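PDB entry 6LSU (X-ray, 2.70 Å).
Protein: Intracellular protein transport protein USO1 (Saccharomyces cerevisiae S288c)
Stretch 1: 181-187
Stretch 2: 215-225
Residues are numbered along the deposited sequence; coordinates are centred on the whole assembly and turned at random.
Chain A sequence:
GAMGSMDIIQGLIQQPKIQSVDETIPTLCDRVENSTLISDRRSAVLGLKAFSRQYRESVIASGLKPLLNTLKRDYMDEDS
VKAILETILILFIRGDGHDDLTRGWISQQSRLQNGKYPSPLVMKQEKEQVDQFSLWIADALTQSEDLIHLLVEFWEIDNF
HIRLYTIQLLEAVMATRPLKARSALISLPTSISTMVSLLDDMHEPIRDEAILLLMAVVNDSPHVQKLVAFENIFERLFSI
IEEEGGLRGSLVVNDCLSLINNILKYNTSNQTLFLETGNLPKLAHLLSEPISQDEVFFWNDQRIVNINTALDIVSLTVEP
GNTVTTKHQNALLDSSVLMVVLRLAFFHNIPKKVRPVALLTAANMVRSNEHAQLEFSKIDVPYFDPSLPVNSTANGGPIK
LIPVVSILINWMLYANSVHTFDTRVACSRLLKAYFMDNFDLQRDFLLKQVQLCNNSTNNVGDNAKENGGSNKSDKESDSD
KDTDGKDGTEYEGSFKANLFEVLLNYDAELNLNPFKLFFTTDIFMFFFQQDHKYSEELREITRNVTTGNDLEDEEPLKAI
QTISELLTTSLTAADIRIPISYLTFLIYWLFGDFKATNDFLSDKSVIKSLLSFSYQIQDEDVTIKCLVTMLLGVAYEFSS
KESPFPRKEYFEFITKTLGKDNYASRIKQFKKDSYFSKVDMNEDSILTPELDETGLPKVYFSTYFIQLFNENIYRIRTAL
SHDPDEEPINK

Stretch 1 (181-187) ARSALIS
Stretch 2 (215-225) MAVVNDSPHVQ

Residues 181-187 are helical throughout, with phi/psi near -60/-45, and continue a helix begun earlier in the chain. Residues 215-218 end a second helix; N219 (-55/128) is the first to leave helical geometry, D220 takes the left-handed values 54/35, S221 is extended (-141/87), and a new helix runs on from P222. V218 to S221 form a type II turn, with S221 N donating to V218 O at 3.3 Å. The register is set by R182 CA lying 6.3 Å from V217 CA and I186 CA lying 7.7 Å from V224 CA, so one turn of the first helix passes from the end of one helix to the start of the next. Together the two stretches bury 340 Å².

The polar part of the contact belongs to R182. Its CA-to-CB bond points toward the other stretch, and chi angles of -178° (t), -174° (t), -66° (m) and 118° carry the guanidinium to the helix end. Carbonyls in the last turn of a helix lack the usual amide partners from a following turn, and a guanidinium, with several N-H groups in one plane, is well suited to such acceptors. R182 NE donates to V217 O at 2.8 Å, and R182 NH2 donates to A216 O at 3.1 Å; both oxygens lie at the edge of the group, near its plane. N219 O sits over one face instead: it is 3.0 Å from R182 NH2, but the angle is too poor for a hydrogen bond. A water accepts from R182 NH2 at 3.3 Å and, weakly, from N219 ND2 at 3.4 Å, linking the two side chains.

S221 is the N-cap of the new helix. With chi1 at 175° (t), its OG accepts from V224 N at 3.3 Å, a role suited to a short hydroxyl side chain because the first amides of a helix lack preceding carbonyl partners. The same S221 OG packs 3.4 Å from R182 CD, so the arginine's aliphatic portion lies against the cap.

Apolar contacts complete the interface. The CA-to-CB bonds of L185, I186, H223 and V224 point toward the other stretch, that of V217 sideways. Buried L185, V217 and V224 suit their places because their hydrocarbon side chains have no polar group to satisfy. L185 (chi1 -85°, chi2 160°) brings CD1 to 4.1 Å from V217 CG2 (V217 chi1 160°, t). I186 (chi1 -65°, m; chi2 168°, t) places CG1 4.1 Å from V224 CG2, while V224, with chi1 -177° (t), also sets CG2 4.1 Å from R182 CG. The one methyl V224 CG2 thus touches residues one helical turn apart. H223 is exposed, and the edge of its ring, at CD2, lies 3.6 Å from I186 CG2, with H223 chi1 at -178° (t) and chi2 at 44°.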

# COMPACT_ATOMS: atom_id res chain seq x y z
N ALA A 181 4.16 -30.29 -7.75
CA ALA A 181 4.70 -29.85 -9.06
C ALA A 181 5.99 -29.03 -8.82
O ALA A 181 6.96 -29.16 -9.60
CB ALA A 181 3.65 -29.06 -9.82
N ARG A 182 6.00 -28.19 -7.78
CA ARG A 182 7.16 -27.31 -7.51
C ARG A 182 8.29 -28.21 -6.98
O ARG A 182 9.40 -28.15 -7.49
CB ARG A 182 6.80 -26.15 -6.57
CG ARG A 182 7.97 -25.20 -6.32
CD ARG A 182 7.67 -24.13 -5.28
NE ARG A 182 6.63 -23.23 -5.76
CZ ARG A 182 5.43 -23.04 -5.20
NH1 ARG A 182 5.08 -23.68 -4.10
NH2 ARG A 182 4.58 -22.21 -5.77
N SER A 183 7.94 -29.13 -6.08
CA SER A 183 8.82 -30.23 -5.60
C SER A 183 9.48 -31.00 -6.76
O SER A 183 10.74 -31.03 -6.83
CB SER A 183 8.06 -31.16 -4.72
OG SER A 183 8.97 -31.98 -4.01
N ALA A 184 8.67 -31.55 -7.66
CA ALA A 184 9.12 -32.31 -8.86
C ALA A 184 10.06 -31.44 -9.71
O ALA A 184 11.11 -31.97 -10.12
CB ALA A 184 7.93 -32.80 -9.67
N LEU A 185 9.67 -30.18 -9.99
CA LEU A 185 10.42 -29.33 -10.95
C LEU A 185 11.83 -29.04 -10.41
O LEU A 185 12.76 -29.08 -11.22
CB LEU A 185 9.66 -28.03 -11.25
CG LEU A 185 8.60 -28.15 -12.35
CD1 LEU A 185 7.60 -27.02 -12.23
CD2 LEU A 185 9.25 -28.17 -13.72
N ILE A 186 11.93 -28.73 -9.11
CA ILE A 186 13.21 -28.49 -8.36
C ILE A 186 14.11 -29.74 -8.46
O ILE A 186 15.33 -29.57 -8.63
CB ILE A 186 12.91 -28.15 -6.88
CG1 ILE A 186 12.16 -26.83 -6.70
CG2 ILE A 186 14.19 -28.17 -6.06
CD1 ILE A 186 11.62 -26.63 -5.30
N SER A 187 13.53 -30.94 -8.27
CA SER A 187 14.24 -32.25 -8.33
C SER A 187 15.06 -32.30 -9.62
O SER A 187 16.27 -32.53 -9.53
CB SER A 187 13.31 -33.42 -8.27
OG SER A 187 12.34 -33.25 -7.25
N MET A 215 5.85 -16.88 -12.69
CA MET A 215 5.16 -16.25 -11.54
C MET A 215 4.70 -17.35 -10.57
O MET A 215 4.91 -17.16 -9.36
CB MET A 215 3.93 -15.46 -11.98
CG MET A 215 4.22 -14.07 -12.49
SD MET A 215 2.74 -13.37 -13.26
CE MET A 215 1.69 -13.53 -11.82
N ALA A 216 4.05 -18.39 -11.06
CA ALA A 216 3.47 -19.52 -10.30
C ALA A 216 4.55 -20.24 -9.53
O ALA A 216 4.32 -20.60 -8.41
CB ALA A 216 2.81 -20.50 -11.22
N VAL A 217 5.68 -20.46 -10.14
CA VAL A 217 6.71 -21.37 -9.59
C VAL A 217 7.51 -20.62 -8.49
O VAL A 217 7.74 -21.25 -7.40
CB VAL A 217 7.57 -21.95 -10.72
CG1 VAL A 217 8.88 -22.46 -10.21
CG2 VAL A 217 6.82 -23.06 -11.43
N VAL A 218 7.91 -19.37 -8.73
CA VAL A 218 8.72 -18.57 -7.74
C VAL A 218 7.84 -18.11 -6.57
O VAL A 218 8.41 -17.82 -5.54
CB VAL A 218 9.41 -17.33 -8.35
CG1 VAL A 218 10.10 -17.61 -9.67
CG2 VAL A 218 8.46 -16.17 -8.51
N ASN A 219 6.52 -18.01 -6.72
CA ASN A 219 5.58 -17.55 -5.66
C ASN A 219 5.74 -18.41 -4.39
O ASN A 219 5.64 -19.65 -4.52
CB ASN A 219 4.12 -17.61 -6.14
CG ASN A 219 3.17 -16.93 -5.19
OD1 ASN A 219 3.20 -15.70 -5.09
ND2 ASN A 219 2.41 -17.72 -4.45
N ASP A 220 5.94 -17.77 -3.23
CA ASP A 220 6.09 -18.41 -1.89
C ASP A 220 7.19 -19.49 -1.90
O ASP A 220 7.03 -20.50 -1.19
CB ASP A 220 4.74 -18.97 -1.41
CG ASP A 220 3.71 -17.91 -1.04
OD1 ASP A 220 4.11 -16.86 -0.46
OD2 ASP A 220 2.50 -18.12 -1.32
N SER A 221 8.27 -19.32 -2.66
CA SER A 221 9.35 -20.34 -2.76
C SER A 221 10.72 -19.67 -2.81
O SER A 221 11.25 -19.38 -3.89
CB SER A 221 9.11 -21.27 -3.92
OG SER A 221 10.20 -22.17 -4.09
N PRO A 222 11.31 -19.38 -1.63
CA PRO A 222 12.65 -18.81 -1.55
C PRO A 222 13.67 -19.60 -2.38
O PRO A 222 14.53 -18.99 -3.05
CB PRO A 222 13.01 -18.97 -0.07
CG PRO A 222 11.67 -18.89 0.61
CD PRO A 222 10.71 -19.61 -0.31
N HIS A 223 13.54 -20.93 -2.36
CA HIS A 223 14.48 -21.80 -3.11
C HIS A 223 14.42 -21.43 -4.60
O HIS A 223 15.53 -21.19 -5.19
CB HIS A 223 14.24 -23.30 -2.87
CG HIS A 223 15.25 -24.08 -3.64
ND1 HIS A 223 16.59 -23.71 -3.66
CD2 HIS A 223 15.13 -25.11 -4.50
CE1 HIS A 223 17.26 -24.51 -4.46
NE2 HIS A 223 16.39 -25.37 -4.99
N VAL A 224 13.20 -21.37 -5.18
CA VAL A 224 13.00 -21.01 -6.62
C VAL A 224 13.31 -19.52 -6.83
O VAL A 224 13.67 -19.15 -7.98
CB VAL A 224 11.59 -21.36 -7.13
CG1 VAL A 224 11.45 -21.05 -8.60
CG2 VAL A 224 11.20 -22.80 -6.86
N GLN A 225 13.11 -18.66 -5.83
CA GLN A 225 13.37 -17.19 -5.97
C GLN A 225 14.86 -17.01 -6.26
O GLN A 225 15.17 -16.30 -7.21
CB GLN A 225 13.02 -16.38 -4.72
CG GLN A 225 11.53 -16.27 -4.46
CD GLN A 225 11.23 -15.34 -3.30
OE1 GLN A 225 11.50 -15.62 -2.14
NE2 GLN A 225 10.74 -14.16 -3.59
O HOH W 1 1.59 -20.91 -5.43